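Local atomic coordinates of glucose-6-phosphate 1-dehydrogenase (Mycobacterium avium, PDB entry 4LGV), a protein that probably catalyses the oxidation of glucose 6-phosphate to 6-phosphogluconolactone with NADP+ as hydride acceptor, the first step of the pentose phosphate pathway. Residues Y52-R56 with R57-E61; A214-D218 with R219-S223. One frame throughout, in Å; residues are numbered along the deposited sequence.

Contact 1. Residues Y52-R56 with R57-E61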
ATOM      1  N   TYR A  52      12.062  50.575   3.697  1.00 24.96           N
ATOM      2  CA  TYR A  52      11.270  51.366   4.647  1.00 25.06           C
ATOM      3  C   TYR A  52      10.516  50.449   5.594  1.00 25.74           C
ATOM      4  O   TYR A  52      10.492  50.683   6.837  1.00 25.84           O
ATOM      5  CB  TYR A  52      10.306  52.313   3.893  1.00 24.67           C
ATOM      6  CG  TYR A  52       9.357  53.044   4.778  1.00 24.54           C
ATOM      7  CD1 TYR A  52       9.729  54.242   5.389  1.00 24.98           C
ATOM      8  CD2 TYR A  52       8.076  52.542   5.044  1.00 24.82           C
ATOM      9  CE1 TYR A  52       8.882  54.874   6.286  1.00 25.13           C
ATOM     10  CE2 TYR A  52       7.207  53.195   5.917  1.00 25.27           C
ATOM     11  CZ  TYR A  52       7.612  54.348   6.513  1.00 25.24           C
ATOM     12  OH  TYR A  52       6.751  54.986   7.362  1.00 29.07           O
ATOM     13  N   ARG A  53       9.879  49.412   5.049  1.00 25.49           N
ATOM     14  CA  ARG A  53       9.061  48.498   5.897  1.00 26.29           C
ATOM     15  C   ARG A  53       9.932  47.685   6.842  1.00 26.62           C
ATOM     16  O   ARG A  53       9.582  47.448   7.993  1.00 25.99           O
ATOM     17  CB  ARG A  53       8.198  47.569   5.038  1.00 27.34           C
ATOM     18  CG  ARG A  53       7.083  48.293   4.286  1.00 28.17           C
ATOM     19  CD  ARG A  53       6.478  47.433   3.180  1.00 30.69           C
ATOM     20  NE  ARG A  53       5.882  46.177   3.640  1.00 31.28           N
ATOM     21  CZ  ARG A  53       4.608  46.020   3.996  1.00 32.18           C
ATOM     22  NH1 ARG A  53       3.745  47.002   3.923  1.00 31.92           N
ATOM     23  NH2 ARG A  53       4.195  44.833   4.396  1.00 34.16           N
ATOM     24  N   LEU A  54      11.110  47.303   6.378  1.00 28.12           N
ATOM     25  CA  LEU A  54      12.030  46.563   7.235  1.00 28.57           C
ATOM     26  C   LEU A  54      12.494  47.487   8.355  1.00 29.90           C
ATOM     27  O   LEU A  54      12.591  47.064   9.509  1.00 30.45           O
ATOM     28  CB  LEU A  54      13.192  46.003   6.439  1.00 29.22           C
ATOM     29  CG  LEU A  54      12.894  44.845   5.469  1.00 29.59           C
ATOM     30  CD1 LEU A  54      14.039  44.669   4.471  1.00 30.19           C
ATOM     31  CD2 LEU A  54      12.680  43.551   6.205  1.00 30.52           C
ATOM     32  N   GLU A  55      12.732  48.760   8.029  1.00 29.34           N
ATOM     33  CA  GLU A  55      13.084  49.753   9.047  1.00 29.57           C
ATOM     34  C   GLU A  55      11.986  49.944  10.060  1.00 29.96           C
ATOM     35  O   GLU A  55      12.240  49.970  11.259  1.00 31.28           O
ATOM     36  CB  GLU A  55      13.390  51.097   8.401  1.00 29.52           C
ATOM     37  CG  GLU A  55      13.887  52.155   9.365  1.00 29.13           C
ATOM     38  CD  GLU A  55      15.257  51.825   9.860  1.00 29.82           C
ATOM     39  OE1 GLU A  55      16.215  51.906   9.069  1.00 29.18           O
ATOM     40  OE2 GLU A  55      15.382  51.451  11.029  1.00 30.77           O
ATOM     41  N   ARG A  56      10.758  50.081   9.598  1.00 30.18           N
ATOM     42  CA  ARG A  56       9.645  50.146  10.519  1.00 31.66           C
ATOM     43  C   ARG A  56       9.566  48.962  11.486  1.00 33.47           C
ATOM     44  O   ARG A  56       9.237  49.138  12.635  1.00 35.63           O
ATOM     45  CB  ARG A  56       8.300  50.276   9.776  1.00 31.14           C
ATOM     46  CG  ARG A  56       7.107  50.420  10.736  1.00 31.14           C
ATOM     47  CD  ARG A  56       5.847  50.809   9.978  1.00 32.18           C
ATOM     48  NE  ARG A  56       5.447  49.750   9.042  1.00 34.67           N
ATOM     49  CZ  ARG A  56       4.860  49.922   7.850  1.00 35.03           C
ATOM     50  NH1 ARG A  56       4.553  51.133   7.401  1.00 34.76           N
ATOM     51  NH2 ARG A  56       4.555  48.848   7.115  1.00 35.07           N
ATOM     52  N   ARG A  57       9.803  47.757  10.989  1.00 36.74           N
ATOM     53  CA  ARG A  57       9.801  46.539  11.819  1.00 39.44           C
ATOM     54  C   ARG A  57      11.108  46.373  12.621  1.00 39.56           C
ATOM     55  O   ARG A  57      11.305  45.350  13.279  1.00 39.00           O
ATOM     56  CB  ARG A  57       9.625  45.303  10.937  1.00 38.71           C
ATOM     57  CG  ARG A  57       8.267  45.229  10.285  1.00 41.44           C
ATOM     58  CD  ARG A  57       7.946  43.832   9.764  1.00 43.96           C
ATOM     59  NE  ARG A  57       8.729  43.519   8.583  1.00 44.48           N
ATOM     60  CZ  ARG A  57       8.400  43.856   7.325  1.00 49.65           C
ATOM     61  NH1 ARG A  57       7.283  44.521   7.051  1.00 49.44           N
ATOM     62  NH2 ARG A  57       9.207  43.527   6.317  1.00 50.75           N
ATOM     63  N   GLU A  58      11.989  47.370  12.531  1.00 39.27           N
ATOM     64  CA  GLU A  58      13.279  47.382  13.224  1.00 40.55           C
ATOM     65  C   GLU A  58      14.181  46.227  12.791  1.00 40.25           C
ATOM     66  O   GLU A  58      14.970  45.752  13.561  1.00 40.57           O
ATOM     67  CB  GLU A  58      13.087  47.390  14.740  1.00 43.73           C
ATOM     68  CG  GLU A  58      12.317  48.623  15.235  1.00 48.60           C
ATOM     69  CD  GLU A  58      11.975  48.606  16.713  1.00 50.84           C
ATOM     70  OE1 GLU A  58      12.103  47.562  17.383  1.00 58.39           O
ATOM     71  OE2 GLU A  58      11.554  49.647  17.204  1.00 51.69           O
ATOM     72  N   GLU A  59      14.087  45.824  11.534  1.00 40.34           N
ATOM     73  CA  GLU A  59      14.879  44.726  11.013  1.00 40.41           C
ATOM     74  C   GLU A  59      16.128  45.152  10.211  1.00 38.99           C
ATOM     75  O   GLU A  59      16.923  44.304   9.846  1.00 38.09           O
ATOM     76  CB  GLU A  59      13.990  43.764  10.211  1.00 41.33           C
ATOM     77  CG  GLU A  59      13.057  42.946  11.112  1.00 45.69           C
ATOM     78  CD  GLU A  59      11.977  42.148  10.350  1.00 48.89           C
ATOM     79  OE1 GLU A  59      11.569  42.499   9.229  1.00 49.42           O
ATOM     80  OE2 GLU A  59      11.511  41.137  10.885  1.00 58.07           O
ATOM     81  N   LEU A  60      16.318  46.444   9.984  1.00 37.29           N
ATOM     82  CA  LEU A  60      17.577  46.952   9.390  1.00 36.11           C
ATOM     83  C   LEU A  60      18.546  47.352  10.500  1.00 37.15           C
ATOM     84  O   LEU A  60      18.193  48.126  11.396  1.00 39.09           O
ATOM     85  CB  LEU A  60      17.313  48.184   8.526  1.00 33.42           C
ATOM     86  CG  LEU A  60      16.458  47.992   7.261  1.00 31.50           C
ATOM     87  CD1 LEU A  60      16.349  49.303   6.507  1.00 31.00           C
ATOM     88  CD2 LEU A  60      17.025  46.926   6.342  1.00 30.61           C
ATOM     89  N   GLU A  61      19.753  46.804  10.460  1.00 38.29           N
ATOM     90  CA  GLU A  61      20.745  47.060  11.518  1.00 41.95           C
ATOM     91  C   GLU A  61      22.103  47.490  10.974  1.00 39.88           C
ATOM     92  O   GLU A  61      23.019  47.644  11.748  1.00 41.66           O
ATOM     93  CB  GLU A  61      20.957  45.803  12.392  1.00 44.98           C
ATOM     94  CG  GLU A  61      19.687  45.246  13.048  1.00 48.45           C
ATOM     95  CD  GLU A  61      19.759  43.772  13.488  1.00 49.87           C
ATOM     96  OE1 GLU A  61      20.513  42.947  12.907  1.00 51.51           O
ATOM     97  OE2 GLU A  61      18.990  43.433  14.405  1.00 50.34           O
TER
HETATM   98  O   HOH W   1      15.701  49.040  11.894  1.00 23.55           O
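Arg57 N closes the last turn of helix 41-56 by bonding to Arg53 O at 3.0 Å, and beyond it the chain folds back on the helix end. Glu58, with positive phi (62°), leaves the helical conformation; Glu59 N then reaches back to Leu54 O at 2.8 Å, almost straight (166°), while Glu58 N meets Glu55 O from above its carbonyl plane. These two bonds make a Schellman motif, the C-terminal cap from which the chain runs on to strand 64-68 of the parallel sheet of the nucleotide-binding domain. Across the cap, Leu60 CG packs on Leu54 CB at 3.9 Å, the two side chains nearly perpendicular, and Leu60 CD1 lies against Glu55 CB. A bend at chi3 (-72°) curls Arg57 back over the helix end, placing one face of its guanidinium above Arg53 O. Its NE donates to Glu59 OE1 (3.1 Å) in a salt bridge, the oxygen near the guanidinium plane but met from above its carboxylate plane. Arg53 NE and Arg57 NH1 come within 4.0 Å as both side chains converge on Glu417. On the other flank, Glu55 bridges to Arg99 and Arg103 of helix 94-103, and a water donates to both Glu55 OE2 and Leu60 O.

Contact 2. Residues A214-D218 with R219-S223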
ATOM      1  N   ALA A 214       0.112  12.159   3.645  1.00 18.86           N
ATOM      2  CA  ALA A 214       1.271  11.460   3.108  1.00 19.31           C
ATOM      3  C   ALA A 214       0.869  10.127   2.528  1.00 20.25           C
ATOM      4  O   ALA A 214       1.412   9.705   1.517  1.00 20.92           O
ATOM      5  CB  ALA A 214       2.337  11.256   4.187  1.00 19.46           C
ATOM      6  N   LYS A 215      -0.063   9.416   3.162  1.00 21.16           N
ATOM      7  CA  LYS A 215      -0.556   8.165   2.613  1.00 21.78           C
ATOM      8  C   LYS A 215      -1.174   8.283   1.237  1.00 20.60           C
ATOM      9  O   LYS A 215      -1.154   7.310   0.500  1.00 20.97           O
ATOM     10  CB  LYS A 215      -1.617   7.569   3.529  1.00 24.41           C
ATOM     11  CG  LYS A 215      -1.036   6.861   4.730  1.00 28.29           C
ATOM     12  CD  LYS A 215      -0.173   5.694   4.216  1.00 31.61           C
ATOM     13  CE  LYS A 215      -0.002   4.544   5.185  1.00 35.62           C
ATOM     14  NZ  LYS A 215       0.596   5.162   6.377  1.00 38.83           N
ATOM     15  N   LEU A 216      -1.721   9.440   0.887  1.00 19.36           N
ATOM     16  CA  LEU A 216      -2.386   9.646  -0.387  1.00 18.87           C
ATOM     17  C   LEU A 216      -1.457  10.216  -1.456  1.00 18.79           C
ATOM     18  O   LEU A 216      -1.837  10.315  -2.613  1.00 18.71           O
ATOM     19  CB  LEU A 216      -3.570  10.602  -0.203  1.00 19.13           C
ATOM     20  CG  LEU A 216      -4.588  10.288   0.889  1.00 19.76           C
ATOM     21  CD1 LEU A 216      -5.635  11.362   1.065  1.00 20.00           C
ATOM     22  CD2 LEU A 216      -5.261   8.957   0.588  1.00 20.07           C
ATOM     23  N   TRP A 217      -0.221  10.541  -1.106  1.00 18.77           N
ATOM     24  CA  TRP A 217       0.569  11.436  -1.955  1.00 18.64           C
ATOM     25  C   TRP A 217       1.479  10.721  -2.955  1.00 18.95           C
ATOM     26  O   TRP A 217       2.688  10.944  -3.016  1.00 18.91           O
ATOM     27  CB  TRP A 217       1.397  12.352  -1.034  1.00 18.34           C
ATOM     28  CG  TRP A 217       1.520  13.726  -1.517  1.00 17.96           C
ATOM     29  CD1 TRP A 217       2.464  14.203  -2.376  1.00 17.87           C
ATOM     30  CD2 TRP A 217       0.729  14.835  -1.126  1.00 17.72           C
ATOM     31  NE1 TRP A 217       2.254  15.556  -2.586  1.00 18.02           N
ATOM     32  CE2 TRP A 217       1.202  15.963  -1.826  1.00 17.91           C
ATOM     33  CE3 TRP A 217      -0.344  15.000  -0.258  1.00 18.07           C
ATOM     34  CZ2 TRP A 217       0.671  17.234  -1.629  1.00 17.98           C
ATOM     35  CZ3 TRP A 217      -0.897  16.258  -0.092  1.00 17.97           C
ATOM     36  CH2 TRP A 217      -0.389  17.356  -0.761  1.00 17.99           C
ATOM     37  N   ASP A 218       0.883   9.839  -3.729  1.00 20.01           N
ATOM     38  CA  ASP A 218       1.567   9.083  -4.785  1.00 19.97           C
ATOM     39  C   ASP A 218       0.562   8.554  -5.849  1.00 20.50           C
ATOM     40  O   ASP A 218      -0.651   8.757  -5.726  1.00 21.16           O
ATOM     41  CB  ASP A 218       2.405   7.986  -4.207  1.00 20.07           C
ATOM     42  CG  ASP A 218       1.589   6.942  -3.482  1.00 20.88           C
ATOM     43  OD1 ASP A 218       0.445   6.664  -3.888  1.00 22.39           O
ATOM     44  OD2 ASP A 218       2.092   6.366  -2.508  1.00 20.71           O
ATOM     45  N   ARG A 219       1.083   7.960  -6.922  1.00 20.21           N
ATOM     46  CA  ARG A 219       0.276   7.522  -8.058  1.00 20.49           C
ATOM     47  C   ARG A 219      -0.745   6.452  -7.730  1.00 20.83           C
ATOM     48  O   ARG A 219      -1.607   6.155  -8.560  1.00 20.33           O
ATOM     49  CB  ARG A 219       1.200   6.957  -9.142  1.00 20.97           C
ATOM     50  CG  ARG A 219       1.946   5.712  -8.703  1.00 21.10           C
ATOM     51  CD  ARG A 219       3.149   5.439  -9.577  1.00 21.24           C
ATOM     52  NE  ARG A 219       2.744   5.076 -10.935  1.00 22.16           N
ATOM     53  CZ  ARG A 219       2.356   3.854 -11.317  1.00 21.93           C
ATOM     54  NH1 ARG A 219       2.233   2.860 -10.463  1.00 21.31           N
ATOM     55  NH2 ARG A 219       2.079   3.652 -12.580  1.00 22.24           N
ATOM     56  N   ASP A 220      -0.654   5.842  -6.549  1.00 20.95           N
ATOM     57  CA  ASP A 220      -1.608   4.803  -6.197  1.00 22.12           C
ATOM     58  C   ASP A 220      -2.914   5.466  -5.790  1.00 21.93           C
ATOM     59  O   ASP A 220      -3.986   4.826  -5.874  1.00 21.89           O
ATOM     60  CB  ASP A 220      -1.100   3.893  -5.065  1.00 24.02           C
ATOM     61  CG  ASP A 220       0.083   3.016  -5.482  1.00 26.41           C
ATOM     62  OD1 ASP A 220       0.311   2.803  -6.682  1.00 26.82           O
ATOM     63  OD2 ASP A 220       0.777   2.483  -4.588  1.00 30.61           O
ATOM     64  N   SER A 221      -2.847   6.733  -5.357  1.00 20.58           N
ATOM     65  CA  SER A 221      -4.070   7.435  -5.012  1.00 20.58           C
ATOM     66  C   SER A 221      -4.399   8.536  -6.002  1.00 20.64           C
ATOM     67  O   SER A 221      -5.558   8.846  -6.193  1.00 20.87           O
ATOM     68  CB  SER A 221      -4.017   7.964  -3.553  1.00 20.23           C
ATOM     69  OG  SER A 221      -4.046   6.912  -2.582  1.00 20.58           O
ATOM     70  N   ILE A 222      -3.378   9.181  -6.556  1.00 20.98           N
ATOM     71  CA  ILE A 222      -3.559  10.412  -7.343  1.00 21.35           C
ATOM     72  C   ILE A 222      -3.569  10.034  -8.808  1.00 22.17           C
ATOM     73  O   ILE A 222      -2.659   9.346  -9.270  1.00 22.17           O
ATOM     74  CB  ILE A 222      -2.410  11.401  -7.141  1.00 20.68           C
ATOM     75  CG1 ILE A 222      -2.282  11.880  -5.694  1.00 20.69           C
ATOM     76  CG2 ILE A 222      -2.536  12.580  -8.058  1.00 20.55           C
ATOM     77  CD1 ILE A 222      -3.544  12.400  -5.091  1.00 21.15           C
ATOM     78  N   SER A 223      -4.605  10.466  -9.531  1.00 23.29           N
ATOM     79  CA  SER A 223      -4.692  10.168 -10.983  1.00 25.14           C
ATOM     80  C   SER A 223      -4.183  11.275 -11.875  1.00 24.08           C
ATOM     81  O   SER A 223      -3.681  11.000 -12.943  1.00 24.72           O
ATOM     82  CB  SER A 223      -6.098   9.825 -11.451  1.00 26.69           C
ATOM     83  OG  SER A 223      -6.904  10.972 -11.313  1.00 29.18           O
TER
HETATM   84  O   HOH W   2      -1.483   6.255  -1.951  1.00 19.03           O
HETATM   85  O   HOH W   3       1.442   3.725  -2.145  1.00 28.53           O
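Asp218 turns its carboxylate toward the backbone of the residues that follow, with OD1 3.0 Å from Asp220 N. The hydrogen bond is bent (143°) and reaches OD1 from above the carboxylate plane. Setting CG between the backbone N and the carbonyl carbon (chi1 64°) brings the acid over this NH, and Asp220 CB rests against the same oxygen at 3.4 Å. The bond between an Asp side chain and the main-chain NH two residues on is that of an Asx turn. Behind it, Asp218 O accepts from two donors: Ile222 N lies in the carbonyl plane at 2.9 Å, whereas Ser221 N comes from above that plane. The chain thereby turns from the loop after helix 211-214 into strand 222-230 of the large mixed sheet in the C-terminal domain. Ser221 points CB at Leu216 O, 3.3 Å away, and Ile222 lays CG1 alongside that carbonyl, also touching Asp218 O. The serine hydroxyl donates to a water that in turn donates to Lys215 O and Asp218 OD1, joining the type I turn of residues 214-217 to the Asx turn and to Ser221. Asp218 OD1 and Asp220 OD2 stand 4.3 Å apart, with a second water between Asp218 OD2 and Asp220 OD2. Lys215 of a second subunit packs on Leu216, Asp220 and Ser221, while Arg219 reaches Ala331 O within its own chain.

The two contacts sit in different domains and do not touch: their centres are 44 Å apart and their nearest atoms about 28 Å. Contact 1 ends a helix in the coenzyme-binding domain, about 24 Å from the centre of the chain, whereas contact 2 leads into a strand of the C-terminal domain, about 26 Å from that centre. Their surroundings differ too. Through Glu417 and Tyr421 of helix 413-424, residues 52-61 meet the C-terminal part of the same chain, and no other subunit touches them; residues 214-223 border two further subunits of the tetramer. Beside contact 1 a glycerol, probably from the crystallisation liquor, is hydrogen-bonded to Arg53.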